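Local coordinates for SufC protein (Thermus thermophilus, PDB 2D2E) that binds ADP and probably hydrolyses ATP as the cytoplasmic ABC-type ATPase of the Suf machinery for iron-sulfur cluster assembly, at residues V181-R184 and G185-M189; Y202-I205 and L206-I209. One frame throughout, in Å; residues are numbered along the deposited sequence.

How the interactions relate
Interaction 1 lies in the helix 176-189 and interaction 2 in the loop that follows strand 195-199; their centres are 12 Å apart and they meet directly. Ala183 of interaction 1 is the main point of apolar contact: its CB packs 3.3 Å from CG1 of Ile209 and 3.4 Å from CB of Tyr208. Further along the helix, CG1 of Val186 reaches CG2 of Ile209 at 3.9 Å. Asn187 ND2 and Tyr208 O, 2.9 Å apart, probably add a hydrogen bond. Only interaction 2 comes near the nucleotide site, with the side chain of Leu206 about 10 Å from that of the ADP-binding Lys42.

Interaction 1 (V181-R184 and G185-M189); sequences VVAR and GVNAM
Val182 and Val186 meet along one side of an alpha-helix, where the carbonyl oxygen of the first takes the amide of the second in a 2.9 Å bond from Val186 N to Val182 O. This bond is nearly straight, and CG2 of Val186 lies against the same oxygen while approaching CG1 of Val182 at 4.2 Å. The neighbouring carbonyls are used in the same i to i+4 pattern: Gly185 N donates to Val181 O, Asn187 N to Ala183 O at 2.8 Å, and Ala188 N to Arg184 O at 3.0 Å. The last is the most bent, with an N-H...O angle of 144°. Met189 N continues the series to Gly185 O at 3.1 Å, with a weak second bond to Val186 O.

The polar side chains find their partners beyond this pair of turns. With its CG beside the backbone N (chi1 -74°), Asn187 folds its amide back over the preceding turn. ND2 stands 3.1 Å from Ala183 O, but the angle is too poor for a bond; it is turned instead to Tyr208 O, its probable acceptor, while OD1 accepts from NE of Arg190. Both ends of the amide are therefore engaged, which should fix its rotation. Arg184 runs away from the helix and bends at its third torsion, and its NH1 donates to Leu129 O.

Helix 176-189 is the crossover of a beta-alpha-beta unit joining the parallel, neighbouring strands 164-168 and 195-199 of the central sheet. Val182 and Val186 rest on Leu167 of the first of these strands, Val181 and Met189 turn to helix 148-160, and Arg184 ties the helix to the end of helix 115-129.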
ATOM      1  N   VAL A 181       1.573   4.696 -12.733  1.00 14.05           N
ATOM      2  CA  VAL A 181       1.858   3.261 -12.704  1.00 14.71           C
ATOM      3  C   VAL A 181       1.128   2.639 -11.514  1.00 14.20           C
ATOM      4  O   VAL A 181       0.515   1.566 -11.618  1.00 14.31           O
ATOM      5  CB  VAL A 181       3.356   2.993 -12.554  1.00 15.76           C
ATOM      6  CG1 VAL A 181       3.579   1.583 -12.030  1.00 23.29           C
ATOM      7  CG2 VAL A 181       4.048   3.168 -13.903  1.00 22.25           C
ATOM      8  N   VAL A 182       1.225   3.290 -10.359  1.00 12.57           N
ATOM      9  CA  VAL A 182       0.540   2.759  -9.193  1.00 11.48           C
ATOM     10  C   VAL A 182      -0.980   2.805  -9.400  1.00 12.29           C
ATOM     11  O   VAL A 182      -1.684   1.873  -9.039  1.00 11.03           O
ATOM     12  CB  VAL A 182       0.984   3.520  -7.921  1.00 13.18           C
ATOM     13  CG1 VAL A 182       0.193   3.049  -6.691  1.00 13.45           C
ATOM     14  CG2 VAL A 182       2.467   3.250  -7.690  1.00 13.78           C
ATOM     15  N   ALA A 183      -1.500   3.890  -9.971  1.00 11.37           N
ATOM     16  CA  ALA A 183      -2.947   3.968 -10.194  1.00 10.56           C
ATOM     17  C   ALA A 183      -3.417   2.856 -11.121  1.00 10.76           C
ATOM     18  O   ALA A 183      -4.479   2.282 -10.912  1.00 14.49           O
ATOM     19  CB  ALA A 183      -3.319   5.332 -10.779  1.00 13.58           C
ATOM     20  N   ARG A 184      -2.637   2.555 -12.153  1.00 11.86           N
ATOM     21  CA  ARG A 184      -3.036   1.501 -13.087  1.00 13.93           C
ATOM     22  C   ARG A 184      -3.189   0.198 -12.328  1.00 13.99           C
ATOM     23  O   ARG A 184      -4.168  -0.530 -12.510  1.00 13.17           O
ATOM     24  CB  ARG A 184      -1.993   1.335 -14.193  1.00 17.44           C
ATOM     25  CG  ARG A 184      -2.318   0.187 -15.148  1.00 24.40           C
ATOM     26  CD  ARG A 184      -1.477   0.261 -16.410  1.00 33.06           C
ATOM     27  NE  ARG A 184      -1.725   1.501 -17.142  1.00 42.09           N
ATOM     28  CZ  ARG A 184      -1.442   1.676 -18.430  1.00 41.00           C
ATOM     29  NH1 ARG A 184      -0.902   0.692 -19.140  1.00 41.73           N
ATOM     30  NH2 ARG A 184      -1.702   2.840 -19.010  1.00 46.39           N
ATOM     31  N   GLY A 185      -2.235  -0.072 -11.440  1.00 12.32           N
ATOM     32  CA  GLY A 185      -2.299  -1.291 -10.654  1.00 11.40           C
ATOM     33  C   GLY A 185      -3.465  -1.300  -9.673  1.00 13.41           C
ATOM     34  O   GLY A 185      -4.216  -2.271  -9.596  1.00 12.00           O
ATOM     35  N   VAL A 186      -3.638  -0.217  -8.920  1.00 11.67           N
ATOM     36  CA  VAL A 186      -4.736  -0.195  -7.960  1.00  8.64           C
ATOM     37  C   VAL A 186      -6.088  -0.280  -8.673  1.00  9.41           C
ATOM     38  O   VAL A 186      -6.967  -1.004  -8.233  1.00 10.39           O
ATOM     39  CB  VAL A 186      -4.648   1.057  -7.048  1.00  9.47           C
ATOM     40  CG1 VAL A 186      -5.895   1.163  -6.159  1.00 13.83           C
ATOM     41  CG2 VAL A 186      -3.409   0.941  -6.162  1.00 13.47           C
ATOM     42  N   ASN A 187      -6.252   0.421  -9.782  1.00 11.32           N
ATOM     43  CA  ASN A 187      -7.536   0.369 -10.488  1.00 12.78           C
ATOM     44  C   ASN A 187      -7.788  -1.033 -11.067  1.00 13.80           C
ATOM     45  O   ASN A 187      -8.930  -1.489 -11.134  1.00 13.29           O
ATOM     46  CB  ASN A 187      -7.583   1.444 -11.578  1.00 12.89           C
ATOM     47  CG  ASN A 187      -7.772   2.852 -11.003  1.00 15.61           C
ATOM     48  OD1 ASN A 187      -8.530   3.044 -10.051  1.00 21.02           O
ATOM     49  ND2 ASN A 187      -7.094   3.838 -11.595  1.00 16.28           N
ATOM     50  N   ALA A 188      -6.726  -1.725 -11.466  1.00 13.82           N
ATOM     51  CA  ALA A 188      -6.882  -3.071 -12.012  1.00 14.59           C
ATOM     52  C   ALA A 188      -7.290  -4.094 -10.929  1.00 15.79           C
ATOM     53  O   ALA A 188      -7.939  -5.096 -11.221  1.00 16.94           O
ATOM     54  CB  ALA A 188      -5.597  -3.499 -12.691  1.00 13.48           C
ATOM     55  N   MET A 189      -6.913  -3.832  -9.682  1.00 11.03           N
ATOM     56  CA  MET A 189      -7.254  -4.706  -8.559  1.00 12.51           C
ATOM     57  C   MET A 189      -8.620  -4.423  -7.949  1.00 11.12           C
ATOM     58  O   MET A 189      -9.119  -5.249  -7.177  1.00 13.27           O
ATOM     59  CB  MET A 189      -6.215  -4.568  -7.423  1.00  9.69           C
ATOM     60  CG  MET A 189      -4.853  -5.159  -7.757  1.00 13.68           C
ATOM     61  SD  MET A 189      -4.953  -6.951  -7.952  1.00 15.74           S
ATOM     62  CE  MET A 189      -5.121  -7.529  -6.259  1.00 15.54           C
TER

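Interaction 2 (Y202-I205 and L206-I209)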
ATOM      1  N   TYR A 202       0.560  14.731  -1.379  1.00 10.63           N
ATOM      2  CA  TYR A 202      -0.104  15.491  -2.448  1.00 13.32           C
ATOM      3  C   TYR A 202      -1.383  14.813  -2.895  1.00 14.02           C
ATOM      4  O   TYR A 202      -1.488  13.592  -2.907  1.00 14.40           O
ATOM      5  CB  TYR A 202       0.790  15.594  -3.690  1.00 14.22           C
ATOM      6  CG  TYR A 202       2.019  16.422  -3.468  1.00 13.60           C
ATOM      7  CD1 TYR A 202       3.284  15.826  -3.432  1.00 14.05           C
ATOM      8  CD2 TYR A 202       1.928  17.796  -3.286  1.00 16.51           C
ATOM      9  CE1 TYR A 202       4.430  16.583  -3.226  1.00 17.73           C
ATOM     10  CE2 TYR A 202       3.081  18.569  -3.069  1.00 21.11           C
ATOM     11  CZ  TYR A 202       4.321  17.952  -3.044  1.00 26.47           C
ATOM     12  OH  TYR A 202       5.459  18.704  -2.854  1.00 29.35           O
ATOM     13  N   GLN A 203      -2.349  15.618  -3.307  1.00 12.99           N
ATOM     14  CA  GLN A 203      -3.613  15.096  -3.803  1.00 11.47           C
ATOM     15  C   GLN A 203      -3.498  14.497  -5.221  1.00 15.15           C
ATOM     16  O   GLN A 203      -4.333  13.693  -5.614  1.00 14.91           O
ATOM     17  CB  GLN A 203      -4.641  16.243  -3.868  1.00 13.82           C
ATOM     18  CG  GLN A 203      -6.036  15.849  -4.385  1.00 13.58           C
ATOM     19  CD  GLN A 203      -6.221  15.951  -5.907  1.00 13.89           C
ATOM     20  OE1 GLN A 203      -5.381  16.479  -6.628  1.00 18.06           O
ATOM     21  NE2 GLN A 203      -7.335  15.437  -6.378  1.00 18.55           N
ATOM     22  N   ARG A 204      -2.460  14.890  -5.963  0.50 13.67           N
ATOM     23  CA  ARG A 204      -2.291  14.466  -7.362  0.50 12.51           C
ATOM     24  C   ARG A 204      -2.709  13.053  -7.747  0.50 11.48           C
ATOM     25  O   ARG A 204      -3.503  12.873  -8.668  0.50 13.55           O
ATOM     26  CB  ARG A 204      -0.847  14.691  -7.830  0.50 12.29           C
ATOM     27  CG  ARG A 204      -0.678  14.616  -9.359  0.50 17.78           C
ATOM     28  CD  ARG A 204      -1.545  15.669 -10.068  0.50 21.52           C
ATOM     29  NE  ARG A 204      -1.361  16.991  -9.468  0.50 23.96           N
ATOM     30  CZ  ARG A 204      -0.317  17.786  -9.687  0.50 27.61           C
ATOM     31  NH1 ARG A 204       0.649  17.409 -10.516  0.50 33.05           N
ATOM     32  NH2 ARG A 204      -0.223  18.943  -9.047  0.50 20.59           N
ATOM     33  N   ILE A 205      -2.179  12.049  -7.060  1.00 11.61           N
ATOM     34  CA  ILE A 205      -2.518  10.671  -7.423  1.00 10.70           C
ATOM     35  C   ILE A 205      -4.008  10.349  -7.373  1.00 12.94           C
ATOM     36  O   ILE A 205      -4.483   9.425  -8.065  1.00 12.62           O
ATOM     37  CB  ILE A 205      -1.698   9.665  -6.558  1.00  9.62           C
ATOM     38  CG1 ILE A 205      -1.772   8.253  -7.172  1.00  9.44           C
ATOM     39  CG2 ILE A 205      -2.213   9.657  -5.112  1.00 12.37           C
ATOM     40  CD1 ILE A 205      -0.831   7.248  -6.485  1.00 12.40           C
ATOM     41  N   LEU A 206      -4.748  11.111  -6.573  1.00 11.62           N
ATOM     42  CA  LEU A 206      -6.168  10.853  -6.407  1.00 12.03           C
ATOM     43  C   LEU A 206      -7.010  11.271  -7.598  1.00 13.75           C
ATOM     44  O   LEU A 206      -8.224  11.026  -7.633  1.00 15.60           O
ATOM     45  CB  LEU A 206      -6.656  11.481  -5.094  1.00 14.28           C
ATOM     46  CG  LEU A 206      -5.847  10.965  -3.901  1.00  8.37           C
ATOM     47  CD1 LEU A 206      -6.339  11.628  -2.609  1.00 10.40           C
ATOM     48  CD2 LEU A 206      -5.971   9.449  -3.782  1.00 10.57           C
ATOM     49  N   ASN A 207      -6.362  11.898  -8.571  1.00 13.10           N
ATOM     50  CA  ASN A 207      -7.050  12.253  -9.811  1.00 13.71           C
ATOM     51  C   ASN A 207      -6.991  11.007 -10.706  1.00 17.98           C
ATOM     52  O   ASN A 207      -7.783  10.873 -11.655  1.00 20.75           O
ATOM     53  CB  ASN A 207      -6.350  13.419 -10.494  1.00 15.67           C
ATOM     54  CG  ASN A 207      -6.513  14.710  -9.724  1.00 16.70           C
ATOM     55  OD1 ASN A 207      -7.633  15.111  -9.403  1.00 21.09           O
ATOM     56  ND2 ASN A 207      -5.406  15.360  -9.414  1.00 22.01           N
ATOM     57  N   TYR A 208      -6.063  10.088 -10.397  1.00 14.51           N
ATOM     58  CA  TYR A 208      -5.930   8.852 -11.173  1.00 15.06           C
ATOM     59  C   TYR A 208      -6.568   7.667 -10.442  1.00 18.59           C
ATOM     60  O   TYR A 208      -7.046   6.738 -11.076  1.00 15.91           O
ATOM     61  CB  TYR A 208      -4.446   8.504 -11.495  1.00 13.26           C
ATOM     62  CG  TYR A 208      -3.623   9.687 -11.902  1.00 13.58           C
ATOM     63  CD1 TYR A 208      -2.452  10.011 -11.226  1.00 14.40           C
ATOM     64  CD2 TYR A 208      -4.040  10.530 -12.942  1.00 21.98           C
ATOM     65  CE1 TYR A 208      -1.718  11.162 -11.559  1.00 22.54           C
ATOM     66  CE2 TYR A 208      -3.305  11.676 -13.284  1.00 23.50           C
ATOM     67  CZ  TYR A 208      -2.152  11.984 -12.585  1.00 23.67           C
ATOM     68  OH  TYR A 208      -1.437  13.130 -12.898  1.00 27.46           O
ATOM     69  N   ILE A 209      -6.573   7.722  -9.107  1.00 15.82           N
ATOM     70  CA  ILE A 209      -7.189   6.679  -8.282  1.00 15.77           C
ATOM     71  C   ILE A 209      -8.267   7.405  -7.490  1.00 17.76           C
ATOM     72  O   ILE A 209      -7.959   8.030  -6.481  1.00 15.49           O
ATOM     73  CB  ILE A 209      -6.213   6.071  -7.224  1.00 16.79           C
ATOM     74  CG1 ILE A 209      -4.920   5.600  -7.879  1.00 14.14           C
ATOM     75  CG2 ILE A 209      -6.895   4.907  -6.513  1.00 17.15           C
ATOM     76  CD1 ILE A 209      -3.886   4.989  -6.898  1.00 14.84           C
TER
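Gln203 and Asn207 join their side-chain amides across one turn. Gln203 NE2 donates to Asn207 OD1 at 3.1 Å with an N-H...O angle of 166°; the acceptor lies close to the plane of the Gln203 amide, but the donor stands above the Asn207 carbonyl plane. The return bond, from Asn207 ND2 to Gln203 OE1, is weak, as is that from ND2 to Arg204 O. The bend at chi2 of Gln203 (-89°) swings its amide toward Asn207, the two planes lying 68° apart. With an alanine for Gln203, Asn207 OD1 would probably lose its well-aligned donor NE2 and ND2 one of its weak bonds, leaving the amide freer to turn.

The backbone winds by three successive i+3 to i bonds, the pattern of 3-10 turns: Leu206 N to Gln203 O at 2.8 Å, Asn207 N to Arg204 O, and Tyr208 N to Ile205 O. Ile205 O also accepts from Ile209 N at 2.9 Å. In ABC ATPases the switch histidine of the H-loop typically follows the strand that here is 195-199, so these turns probably lie just beyond that motif.

Tyr208 leans back over the turn. Its CB, CG and CD1 pass Ile205 O, CB at 3.6 Å; CE1 then comes under Arg204 O, which lies 3.8 Å above one ring face, toward the rim. OH ends near CD of Arg204, a contact left doubtful by that arginine's two conformers. Ile205 and Ile209 run alongside each other, their CD1 atoms 3.8 Å apart, while Leu206 packs on Ala33 and Met35 of strand 31-35 and on Ala231 of helix 228-237.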